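Activated BY transcription factor SSRB (Salmonella enterica, PDB 2WNW) belongs to the family 30 glycosyl hydrolases, proteins that combine a TIM-barrel domain with a beta-sandwich domain. Local coordinates at residues Ser62-Thr67 against Tyr354-Asp359; Gln91-Phe95 against Thr202-Cys206; Asp119-Ile124 against Glu180-Ile186; Ile175-Leu179 against Arg224-Met230. One frame throughout, in Å; residues are numbered along the deposited sequence.

Interaction 1 (Ser62-Thr67 against Tyr354-Asp359)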
# COMPACT_ATOMS: atom_id res chain seq x y z
N SER A 62 -37.04 -8.74 -20.35
CA SER A 62 -37.23 -8.45 -21.77
C SER A 62 -36.41 -9.35 -22.70
O SER A 62 -36.55 -9.27 -23.92
CB SER A 62 -36.90 -6.99 -22.07
OG SER A 62 -35.50 -6.77 -22.08
N MET A 63 -35.55 -10.19 -22.12
CA MET A 63 -34.71 -11.08 -22.92
C MET A 63 -35.48 -12.30 -23.39
O MET A 63 -36.43 -12.75 -22.73
CB MET A 63 -33.51 -11.58 -22.11
CG MET A 63 -32.63 -10.51 -21.50
SD MET A 63 -31.37 -11.28 -20.47
CE MET A 63 -29.97 -10.24 -20.84
N SER A 64 -35.07 -12.85 -24.53
CA SER A 64 -35.70 -14.05 -25.06
C SER A 64 -35.33 -15.14 -24.07
O SER A 64 -34.40 -14.97 -23.28
CB SER A 64 -35.14 -14.39 -26.44
OG SER A 64 -33.78 -14.76 -26.35
N GLU A 65 -36.04 -16.26 -24.09
CA GLU A 65 -35.72 -17.33 -23.15
C GLU A 65 -34.31 -17.86 -23.39
O GLU A 65 -33.63 -18.27 -22.45
CB GLU A 65 -36.74 -18.46 -23.26
CG GLU A 65 -37.16 -19.00 -21.90
CD GLU A 65 -37.79 -17.94 -21.01
OE1 GLU A 65 -37.98 -18.21 -19.81
OE2 GLU A 65 -38.09 -16.83 -21.51
N LYS A 66 -33.88 -17.84 -24.65
CA LYS A 66 -32.55 -18.31 -25.00
C LYS A 66 -31.51 -17.40 -24.35
O LYS A 66 -30.56 -17.87 -23.73
CB LYS A 66 -32.38 -18.29 -26.52
CG LYS A 66 -31.03 -18.80 -27.02
CD LYS A 66 -30.98 -18.81 -28.54
CE LYS A 66 -29.67 -19.39 -29.07
NZ LYS A 66 -29.65 -19.46 -30.56
N THR A 67 -31.70 -16.10 -24.50
CA THR A 67 -30.77 -15.13 -23.93
C THR A 67 -30.77 -15.17 -22.41
O THR A 67 -29.70 -15.05 -21.79
CB THR A 67 -31.11 -13.70 -24.41
OG1 THR A 67 -30.96 -13.64 -25.84
CG2 THR A 67 -30.17 -12.69 -23.77
N TYR A 354 -27.80 -5.33 -22.62
CA TYR A 354 -28.67 -6.04 -23.55
C TYR A 354 -29.52 -5.15 -24.45
O TYR A 354 -30.14 -4.18 -24.00
CB TYR A 354 -29.56 -7.00 -22.76
CG TYR A 354 -30.59 -7.72 -23.58
CD1 TYR A 354 -31.93 -7.34 -23.53
CD2 TYR A 354 -30.24 -8.79 -24.40
CE1 TYR A 354 -32.90 -8.01 -24.28
CE2 TYR A 354 -31.20 -9.46 -25.15
CZ TYR A 354 -32.52 -9.07 -25.09
OH TYR A 354 -33.48 -9.73 -25.82
N ASP A 355 -29.54 -5.50 -25.73
CA ASP A 355 -30.32 -4.79 -26.74
C ASP A 355 -31.53 -5.66 -27.09
O ASP A 355 -31.41 -6.66 -27.79
CB ASP A 355 -29.44 -4.54 -27.97
CG ASP A 355 -30.24 -4.20 -29.21
OD1 ASP A 355 -31.29 -3.54 -29.10
OD2 ASP A 355 -29.79 -4.59 -30.31
N ALA A 356 -32.69 -5.26 -26.57
CA ALA A 356 -33.92 -6.00 -26.78
C ALA A 356 -34.38 -6.10 -28.23
O ALA A 356 -34.84 -7.15 -28.67
CB ALA A 356 -35.04 -5.40 -25.93
N GLN A 357 -34.24 -5.01 -28.98
CA GLN A 357 -34.66 -5.00 -30.38
C GLN A 357 -34.03 -6.12 -31.20
O GLN A 357 -34.72 -6.82 -31.93
CB GLN A 357 -34.32 -3.66 -31.03
CG GLN A 357 -35.13 -2.49 -30.51
CD GLN A 357 -34.94 -1.24 -31.36
OE1 GLN A 357 -35.49 -0.18 -31.06
NE2 GLN A 357 -34.16 -1.37 -32.43
N ASN A 358 -32.72 -6.28 -31.08
CA ASN A 358 -32.01 -7.31 -31.82
C ASN A 358 -31.71 -8.54 -30.97
O ASN A 358 -31.11 -9.50 -31.45
CB ASN A 358 -30.71 -6.74 -32.39
CG ASN A 358 -30.94 -5.49 -33.20
OD1 ASN A 358 -31.77 -5.47 -34.11
ND2 ASN A 358 -30.20 -4.43 -32.88
N ASP A 359 -32.13 -8.49 -29.71
CA ASP A 359 -31.91 -9.59 -28.78
C ASP A 359 -30.42 -9.95 -28.75
O ASP A 359 -30.05 -11.11 -28.88
CB ASP A 359 -32.75 -10.80 -29.19
CG ASP A 359 -32.65 -11.95 -28.20
OD1 ASP A 359 -32.58 -11.69 -26.98
OD2 ASP A 359 -32.65 -13.12 -28.65

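Interaction 2 (Gln91-Phe95 against Thr202-Cys206)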
# COMPACT_ATOMS: atom_id res chain seq x y z
N GLN A 91 -36.94 -1.48 -1.53
CA GLN A 91 -37.74 -0.41 -2.13
C GLN A 91 -36.89 0.16 -3.27
O GLN A 91 -35.80 -0.33 -3.54
CB GLN A 91 -38.13 0.67 -1.10
CG GLN A 91 -38.94 0.09 0.06
CD GLN A 91 -39.72 1.13 0.85
OE1 GLN A 91 -39.24 2.25 1.09
NE2 GLN A 91 -40.92 0.76 1.29
N SER A 92 -37.38 1.20 -3.94
CA SER A 92 -36.67 1.75 -5.09
C SER A 92 -35.32 2.45 -4.90
O SER A 92 -35.03 3.03 -3.85
CB SER A 92 -37.60 2.71 -5.84
OG SER A 92 -38.00 3.77 -4.99
N CYS A 93 -34.49 2.36 -5.94
CA CYS A 93 -33.19 3.03 -5.99
C CYS A 93 -33.28 3.79 -7.31
O CYS A 93 -34.32 3.73 -7.98
CB CYS A 93 -32.03 2.03 -5.98
SG CYS A 93 -31.85 0.95 -7.42
N ASP A 94 -32.24 4.51 -7.71
CA ASP A 94 -32.32 5.25 -8.97
C ASP A 94 -32.51 4.35 -10.18
O ASP A 94 -33.15 4.73 -11.16
CB ASP A 94 -31.09 6.16 -9.15
CG ASP A 94 -29.78 5.41 -9.08
OD1 ASP A 94 -29.64 4.56 -8.17
OD2 ASP A 94 -28.89 5.69 -9.91
N PHE A 95 -31.96 3.14 -10.11
CA PHE A 95 -32.13 2.21 -11.21
C PHE A 95 -33.44 1.45 -11.08
O PHE A 95 -33.48 0.24 -10.85
CB PHE A 95 -30.93 1.25 -11.31
CG PHE A 95 -29.76 1.84 -12.04
CD1 PHE A 95 -28.78 2.56 -11.36
CD2 PHE A 95 -29.69 1.76 -13.42
CE1 PHE A 95 -27.74 3.18 -12.05
CE2 PHE A 95 -28.66 2.37 -14.13
CZ PHE A 95 -27.68 3.09 -13.44
N THR A 202 -30.67 13.42 -6.04
CA THR A 202 -31.91 13.85 -6.68
C THR A 202 -32.83 12.63 -6.78
O THR A 202 -34.02 12.74 -7.08
CB THR A 202 -31.67 14.41 -8.09
OG1 THR A 202 -30.98 13.44 -8.88
CG2 THR A 202 -30.86 15.69 -8.03
N TRP A 203 -32.25 11.45 -6.54
CA TRP A 203 -33.01 10.21 -6.56
C TRP A 203 -33.17 9.69 -5.13
O TRP A 203 -32.89 10.41 -4.18
CB TRP A 203 -32.31 9.17 -7.44
CG TRP A 203 -30.86 8.92 -7.11
CD1 TRP A 203 -30.37 8.20 -6.06
CD2 TRP A 203 -29.72 9.36 -7.86
NE1 TRP A 203 -29.00 8.16 -6.11
CE2 TRP A 203 -28.57 8.86 -7.20
CE3 TRP A 203 -29.56 10.12 -9.02
CZ2 TRP A 203 -27.28 9.11 -7.67
CZ3 TRP A 203 -28.27 10.37 -9.49
CH2 TRP A 203 -27.15 9.86 -8.81
N ASP A 204 -33.62 8.45 -4.98
CA ASP A 204 -33.85 7.86 -3.66
C ASP A 204 -32.65 7.99 -2.73
O ASP A 204 -31.57 7.48 -3.02
CB ASP A 204 -34.23 6.39 -3.83
CG ASP A 204 -35.34 6.19 -4.83
OD1 ASP A 204 -36.50 5.98 -4.40
OD2 ASP A 204 -35.06 6.26 -6.05
N SER A 205 -32.86 8.65 -1.60
CA SER A 205 -31.80 8.86 -0.62
C SER A 205 -32.39 9.23 0.74
O SER A 205 -33.54 9.65 0.83
CB SER A 205 -30.86 9.97 -1.11
OG SER A 205 -31.59 11.12 -1.51
N CYS A 206 -31.61 9.06 1.79
CA CYS A 206 -32.06 9.36 3.14
C CYS A 206 -30.83 9.54 4.02
O CYS A 206 -29.90 8.74 3.97
CB CYS A 206 -32.92 8.20 3.67
SG CYS A 206 -33.72 8.51 5.26

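Interaction 3 (Asp119-Ile124 against Glu180-Ile186)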
# COMPACT_ATOMS: atom_id res chain seq x y z
N ASP A 119 -41.93 -5.95 -6.75
CA ASP A 119 -40.68 -6.70 -6.65
C ASP A 119 -40.90 -8.12 -7.18
O ASP A 119 -39.98 -8.72 -7.75
CB ASP A 119 -40.20 -6.79 -5.20
CG ASP A 119 -39.58 -5.49 -4.70
OD1 ASP A 119 -38.80 -5.55 -3.73
OD2 ASP A 119 -39.88 -4.42 -5.27
N GLU A 120 -42.10 -8.65 -7.00
CA GLU A 120 -42.41 -10.00 -7.45
C GLU A 120 -42.37 -10.14 -8.97
O GLU A 120 -42.05 -11.20 -9.50
CB GLU A 120 -43.79 -10.44 -6.93
CG GLU A 120 -43.90 -10.35 -5.41
CD GLU A 120 -45.22 -10.88 -4.87
OE1 GLU A 120 -46.27 -10.63 -5.50
OE2 GLU A 120 -45.20 -11.52 -3.80
N ALA A 121 -42.67 -9.05 -9.67
CA ALA A 121 -42.66 -9.09 -11.12
C ALA A 121 -41.34 -8.66 -11.74
O ALA A 121 -40.94 -9.18 -12.78
CB ALA A 121 -43.79 -8.23 -11.65
N HIS A 122 -40.66 -7.71 -11.10
CA HIS A 122 -39.42 -7.17 -11.65
C HIS A 122 -38.09 -7.67 -11.08
O HIS A 122 -37.09 -7.73 -11.79
CB HIS A 122 -39.45 -5.65 -11.54
CG HIS A 122 -40.58 -5.02 -12.30
ND1 HIS A 122 -40.98 -3.72 -12.10
CD2 HIS A 122 -41.38 -5.51 -13.27
CE1 HIS A 122 -41.98 -3.43 -12.91
NE2 HIS A 122 -42.24 -4.51 -13.64
N LEU A 123 -38.08 -8.04 -9.80
CA LEU A 123 -36.84 -8.49 -9.17
C LEU A 123 -36.73 -9.98 -8.91
O LEU A 123 -35.73 -10.60 -9.27
CB LEU A 123 -36.63 -7.75 -7.85
CG LEU A 123 -36.14 -6.30 -7.93
CD1 LEU A 123 -36.34 -5.61 -6.60
CD2 LEU A 123 -34.68 -6.29 -8.33
N ILE A 124 -37.75 -10.55 -8.28
CA ILE A 124 -37.73 -11.96 -7.93
C ILE A 124 -37.44 -12.95 -9.07
O ILE A 124 -36.75 -13.94 -8.86
CB ILE A 124 -39.03 -12.34 -7.18
CG1 ILE A 124 -39.08 -11.53 -5.87
CG2 ILE A 124 -39.06 -13.83 -6.87
CD1 ILE A 124 -40.23 -11.88 -4.95
N GLU A 180 -41.10 -11.69 3.19
CA GLU A 180 -41.65 -11.76 1.84
C GLU A 180 -40.70 -12.52 0.91
O GLU A 180 -41.10 -13.44 0.21
CB GLU A 180 -41.88 -10.34 1.32
CG GLU A 180 -41.98 -10.19 -0.20
CD GLU A 180 -43.12 -10.98 -0.81
OE1 GLU A 180 -44.10 -11.29 -0.10
OE2 GLU A 180 -43.04 -11.28 -2.03
N TYR A 181 -39.43 -12.13 0.93
CA TYR A 181 -38.45 -12.80 0.08
C TYR A 181 -38.22 -14.26 0.49
O TYR A 181 -38.04 -15.12 -0.37
CB TYR A 181 -37.12 -12.02 0.09
CG TYR A 181 -37.10 -10.88 -0.92
CD1 TYR A 181 -36.08 -10.78 -1.86
CD2 TYR A 181 -38.13 -9.94 -0.97
CE1 TYR A 181 -36.08 -9.77 -2.83
CE2 TYR A 181 -38.15 -8.93 -1.92
CZ TYR A 181 -37.12 -8.85 -2.85
OH TYR A 181 -37.14 -7.86 -3.80
N ARG A 182 -38.25 -14.54 1.79
CA ARG A 182 -38.05 -15.92 2.24
C ARG A 182 -39.18 -16.81 1.72
O ARG A 182 -38.96 -17.98 1.41
CB ARG A 182 -37.96 -15.98 3.77
CG ARG A 182 -37.53 -17.35 4.28
CD ARG A 182 -37.00 -17.28 5.71
NE ARG A 182 -38.03 -16.93 6.69
CZ ARG A 182 -37.80 -16.82 7.99
NH1 ARG A 182 -36.59 -17.03 8.48
NH2 ARG A 182 -38.79 -16.50 8.82
N ARG A 183 -40.38 -16.25 1.63
CA ARG A 183 -41.53 -17.00 1.14
C ARG A 183 -41.33 -17.40 -0.32
O ARG A 183 -41.89 -18.40 -0.77
CB ARG A 183 -42.80 -16.16 1.24
CG ARG A 183 -43.50 -16.21 2.59
CD ARG A 183 -44.66 -15.23 2.58
NE ARG A 183 -45.42 -15.33 1.35
CZ ARG A 183 -45.97 -14.30 0.72
NH1 ARG A 183 -45.84 -13.07 1.22
NH2 ARG A 183 -46.65 -14.48 -0.41
N HIS A 184 -40.55 -16.62 -1.05
CA HIS A 184 -40.28 -16.89 -2.46
C HIS A 184 -38.95 -17.63 -2.64
O HIS A 184 -38.37 -17.64 -3.72
CB HIS A 184 -40.28 -15.58 -3.25
CG HIS A 184 -41.62 -14.93 -3.33
ND1 HIS A 184 -42.46 -15.10 -4.42
CD2 HIS A 184 -42.30 -14.16 -2.45
CE1 HIS A 184 -43.59 -14.45 -4.20
NE2 HIS A 184 -43.52 -13.87 -3.02
N GLY A 185 -38.47 -18.24 -1.56
CA GLY A 185 -37.23 -18.98 -1.60
C GLY A 185 -35.96 -18.15 -1.66
O GLY A 185 -34.92 -18.65 -2.09
N ILE A 186 -36.03 -16.89 -1.25
CA ILE A 186 -34.86 -16.02 -1.28
C ILE A 186 -34.43 -15.64 0.13
O ILE A 186 -35.12 -14.88 0.82
CB ILE A 186 -35.14 -14.74 -2.09
CG1 ILE A 186 -35.67 -15.11 -3.48
CG2 ILE A 186 -33.87 -13.91 -2.21
CD1 ILE A 186 -36.18 -13.92 -4.28

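Interaction 4 (Ile175-Leu179 against Arg224-Met230)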
# COMPACT_ATOMS: atom_id res chain seq x y z
N ILE A 175 -38.30 -6.06 8.08
CA ILE A 175 -38.50 -7.45 8.48
C ILE A 175 -39.50 -8.11 7.53
O ILE A 175 -39.30 -9.24 7.09
CB ILE A 175 -39.04 -7.54 9.93
CG1 ILE A 175 -37.97 -7.04 10.92
CG2 ILE A 175 -39.41 -8.99 10.26
CD1 ILE A 175 -36.70 -7.88 10.95
N ASN A 176 -40.58 -7.40 7.19
CA ASN A 176 -41.56 -7.98 6.28
C ASN A 176 -40.97 -8.20 4.89
O ASN A 176 -41.36 -9.12 4.17
CB ASN A 176 -42.82 -7.11 6.20
CG ASN A 176 -43.80 -7.43 7.30
OD1 ASN A 176 -43.87 -6.74 8.32
ND2 ASN A 176 -44.57 -8.50 7.11
N TYR A 177 -40.03 -7.34 4.52
CA TYR A 177 -39.34 -7.47 3.24
C TYR A 177 -38.61 -8.82 3.29
O TYR A 177 -38.69 -9.62 2.35
CB TYR A 177 -38.32 -6.34 3.08
CG TYR A 177 -37.24 -6.59 2.05
CD1 TYR A 177 -37.44 -6.29 0.70
CD2 TYR A 177 -36.01 -7.14 2.42
CE1 TYR A 177 -36.45 -6.53 -0.25
CE2 TYR A 177 -35.01 -7.38 1.48
CZ TYR A 177 -35.23 -7.07 0.15
OH TYR A 177 -34.24 -7.29 -0.77
N LEU A 178 -37.92 -9.07 4.39
CA LEU A 178 -37.18 -10.32 4.57
C LEU A 178 -38.11 -11.54 4.56
O LEU A 178 -37.79 -12.56 3.96
CB LEU A 178 -36.37 -10.29 5.87
CG LEU A 178 -35.20 -9.30 5.93
CD1 LEU A 178 -34.60 -9.30 7.33
CD2 LEU A 178 -34.15 -9.67 4.89
N LEU A 179 -39.25 -11.44 5.24
CA LEU A 179 -40.21 -12.54 5.28
C LEU A 179 -40.79 -12.78 3.89
O LEU A 179 -40.96 -13.93 3.46
CB LEU A 179 -41.34 -12.24 6.26
CG LEU A 179 -40.89 -12.10 7.72
CD1 LEU A 179 -42.07 -11.69 8.58
CD2 LEU A 179 -40.31 -13.43 8.20
N ARG A 224 -35.44 -7.13 16.49
CA ARG A 224 -36.45 -7.71 15.62
C ARG A 224 -35.92 -8.93 14.88
O ARG A 224 -36.61 -9.94 14.78
CB ARG A 224 -36.96 -6.65 14.63
CG ARG A 224 -37.76 -5.55 15.32
CD ARG A 224 -38.19 -4.43 14.38
NE ARG A 224 -39.09 -3.50 15.06
CZ ARG A 224 -38.72 -2.68 16.04
NH1 ARG A 224 -37.47 -2.65 16.47
NH2 ARG A 224 -39.62 -1.90 16.62
N LEU A 225 -34.70 -8.83 14.36
CA LEU A 225 -34.11 -9.96 13.65
C LEU A 225 -34.02 -11.16 14.59
O LEU A 225 -34.33 -12.28 14.21
CB LEU A 225 -32.70 -9.59 13.15
CG LEU A 225 -32.67 -8.57 12.01
CD1 LEU A 225 -31.25 -8.02 11.85
CD2 LEU A 225 -33.15 -9.22 10.73
N ALA A 226 -33.61 -10.90 15.83
CA ALA A 226 -33.49 -11.96 16.82
C ALA A 226 -34.84 -12.64 17.07
O ALA A 226 -34.92 -13.87 17.10
CB ALA A 226 -32.95 -11.38 18.13
N ARG A 227 -35.89 -11.84 17.23
CA ARG A 227 -37.22 -12.39 17.48
C ARG A 227 -37.71 -13.26 16.32
O ARG A 227 -38.54 -14.15 16.52
CB ARG A 227 -38.23 -11.27 17.75
CG ARG A 227 -38.02 -10.55 19.08
CD ARG A 227 -39.26 -9.77 19.50
NE ARG A 227 -39.48 -8.59 18.69
CZ ARG A 227 -38.89 -7.42 18.90
NH1 ARG A 227 -38.03 -7.28 19.90
NH2 ARG A 227 -39.15 -6.39 18.11
N GLN A 228 -37.20 -13.00 15.12
CA GLN A 228 -37.58 -13.77 13.94
C GLN A 228 -36.65 -14.96 13.76
O GLN A 228 -36.81 -15.75 12.83
CB GLN A 228 -37.54 -12.89 12.69
CG GLN A 228 -38.49 -11.71 12.73
CD GLN A 228 -39.94 -12.12 12.61
OE1 GLN A 228 -40.84 -11.34 12.92
NE2 GLN A 228 -40.19 -13.34 12.14
N GLY A 229 -35.66 -15.08 14.64
CA GLY A 229 -34.71 -16.17 14.53
C GLY A 229 -33.71 -15.92 13.43
O GLY A 229 -33.13 -16.86 12.87
N MET A 230 -33.50 -14.65 13.10
CA MET A 230 -32.56 -14.25 12.05
C MET A 230 -31.31 -13.66 12.70
O MET A 230 -30.76 -12.67 12.22
CB MET A 230 -33.22 -13.21 11.13
CG MET A 230 -34.53 -13.68 10.50
SD MET A 230 -35.31 -12.40 9.49
CE MET A 230 -36.51 -13.37 8.58

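Interaction 1 (Ser62-Thr67 against Tyr354-Asp359)
With CG set anti to the backbone N (chi1 175°), Tyr-354 swings its ring out to Met-63, whose CG, beside its own backbone N (chi1 -55°), lies over that ring. The result is a Met-aromatic contact next to a helix N-terminus, joining the start of helix 65-76 to the turn between strands 352-355 and 360-363. Met-63 CG stands 3.7 Å from the centroid of the Tyr-354 ring, only 9° off its normal, which makes this a CH-pi contact over the face. The sulfur is more distant: Met-63 SD is 4.8 Å from the same centroid. Leu-334 and Leu-361 of the three-stranded sheet also touch both side chains, so the pair belongs to a larger apolar patch.

Polar bonds adjoin this patch. The N-cap residue, Ser-64, donates from OG to Asp-359 OD2 at 3.0 Å. One turn on, Thr-67 OG1 donates to Asp-359 OD1 at 2.8 Å; both hydroxyls come in on the syn side, tilted well out of the carboxylate plane. Both carboxylate oxygens are therefore engaged by hydroxyls of the helix start, while the methyl Thr-67 CG2 reaches 3.7 Å from Tyr-354 CE2.

Interaction 2 (Gln91-Phe95 against Thr202-Cys206)
Asp-94 and Trp-203 meet as two flat groups stacked side by side and pointing the same way, their planes 20° apart. Each side chain has CG between its backbone N and carbonyl carbon (chi1 55° for Asp-94, 53° for Trp-203), and this shared conformation sets the carboxylate alongside the indole. The closest touch is made by the methylene: Asp-94 CB lies 3.4 Å from Trp-203 CG, over one face of the five-membered ring, as a CH-pi contact. The carboxylate carbon rides farther out, with Asp-94 CG 4.1 Å from Trp-203 CE2.

Asp-204, with CG beside its backbone N, reaches Ser-92 instead. Ser-92 OG donates to Asp-204 OD1 at 2.7 Å, arriving from well above the carboxylate plane. That hydroxyl also receives Tyr-100 N, while Asp-204 OD2 is bonded to His-343 NE2, so both ends of this carboxylate are held. Close by, Cys-93 O is 3.3 Å from Asp-204 OD2, a pair of acceptors with no bond between them.

The two loops follow barrel strands 85-90 and 190-192, the side of a TIM barrel where pockets characteristically form. Asp-94 OD2 takes amide donors from Asn-342 and Asn-346. The chemistry thus implies a carboxylate backed by an indole face and oriented by two asparagines, with the other oxygen bonded to a glycerol, probably from the crystallisation liquor, which is consistent with a pocket here.

Interaction 3 (Asp119-Ile124 against Glu180-Ile186)
Asp-119 and Tyr-181 meet at about a right angle, carboxylate and ring planes 86° apart, where the C-terminal end of TIM-barrel helix 167-183 packs against the junction of helices 117-122 and 124-133. Tyr-181 OH donates to Asp-119 OD1 at 2.8 Å, on the anti side of the carboxylate and tilted out of its plane. Tyr-102 OH bonds the same oxygen, so two phenols grip it.

Ile-124 fills the centre. CG1 lies beside its backbone N and CG2 anti to it, which sends the two branches to different partners. The CG1 branch carries CD1 over one face of the His-184 imidazole, 3.9 Å from the ring centroid and 17° off the normal, a crosswise CH-pi contact. CG2 packs 3.9 Å from Ile-186 CD1. His-184 and Ile-186 flank Gly-185, the C-prime residue of a Schellman motif, so the turn that ends the helix presents both partners.

Beside this packing, Glu-120 and Glu-180 also cross at about a right angle. Glu-120 OE2 is only 2.8 Å from Glu-180 OE2, a pairing of acceptors that would be repulsive if both were charged; a raised pKa is possible. Arg-183 may offset some of that charge, since its NH1 forms a salt bridge to Glu-180 OE1 at 2.8 Å.

Interaction 4 (Ile175-Leu179 against Arg224-Met230)
Ile-175 lies against three residues of the opposing segment, Arg-224, Leu-225 and Gln-228, and every contact it makes is van der Waals packing; no hydrogen bond links the two segments. The purely aliphatic group comes first. Ile-175 CD1 and Leu-178 CD1, one helical turn apart, converge on a single methyl: Leu-225 CD2 is 3.8 Å from the former and 3.7 Å from the latter.

A second group involves the thioether. Met-230 is extended beyond CG (chi2 177°), which lets it run antiparallel to Leu-178, with Met-230 SD 3.8 Å from Leu-178 CD1. The terminal methyl goes farther, placing Met-230 CE 3.8 Å from Leu-179 CD2.

Polar side chains contribute by their carbon stems or amide flanks. Arg-224 CB touches Ile-175 CG1 at 3.9 Å, whereas its guanidinium turns to a salt bridge with Asp-172. Gln-228 is bent at chi2 (-71°), which lays the amide against Ile-175 and Leu-179: Gln-228 CG meets Ile-175 CG2 at 3.8 Å, and NE2 approaches Leu-179.

Backbone bonds shape the end of helix 210-227. Gly-229, with positive phi, forms a Schellman motif in which Met-230 N reaches Leu-225 O, and this turn delivers Met-230 back toward helix 167-183. Apolar packing of this kind between helices 167-183 and 210-227, which follow consecutive barrel strands, is typical of the outer helical layer of a TIM barrel.

In the fold
Interactions 3 and 4 share helix 167-183 and touch through Arg-182 and Met-230, their centres about 15 Å apart; both use a Schellman turn to bring side chains onto a neighbouring helix. Interaction 3 is buried yet mixes charge with packing, whereas interaction 4, partly buried, is held by van der Waals packing, with no hydrogen bond between its segments. Interaction 2, also buried, joins loops rather than helices, and its carboxylates are tied by hydrogen bonds beside a probable pocket. Interaction 1 is partly buried and lies apart, about 37 Å from interaction 4 between centres, linking a helix start to the small three-stranded sheet. Carboxylates accept hydroxyl bonds in interactions 1, 2 and 3, but not in 4.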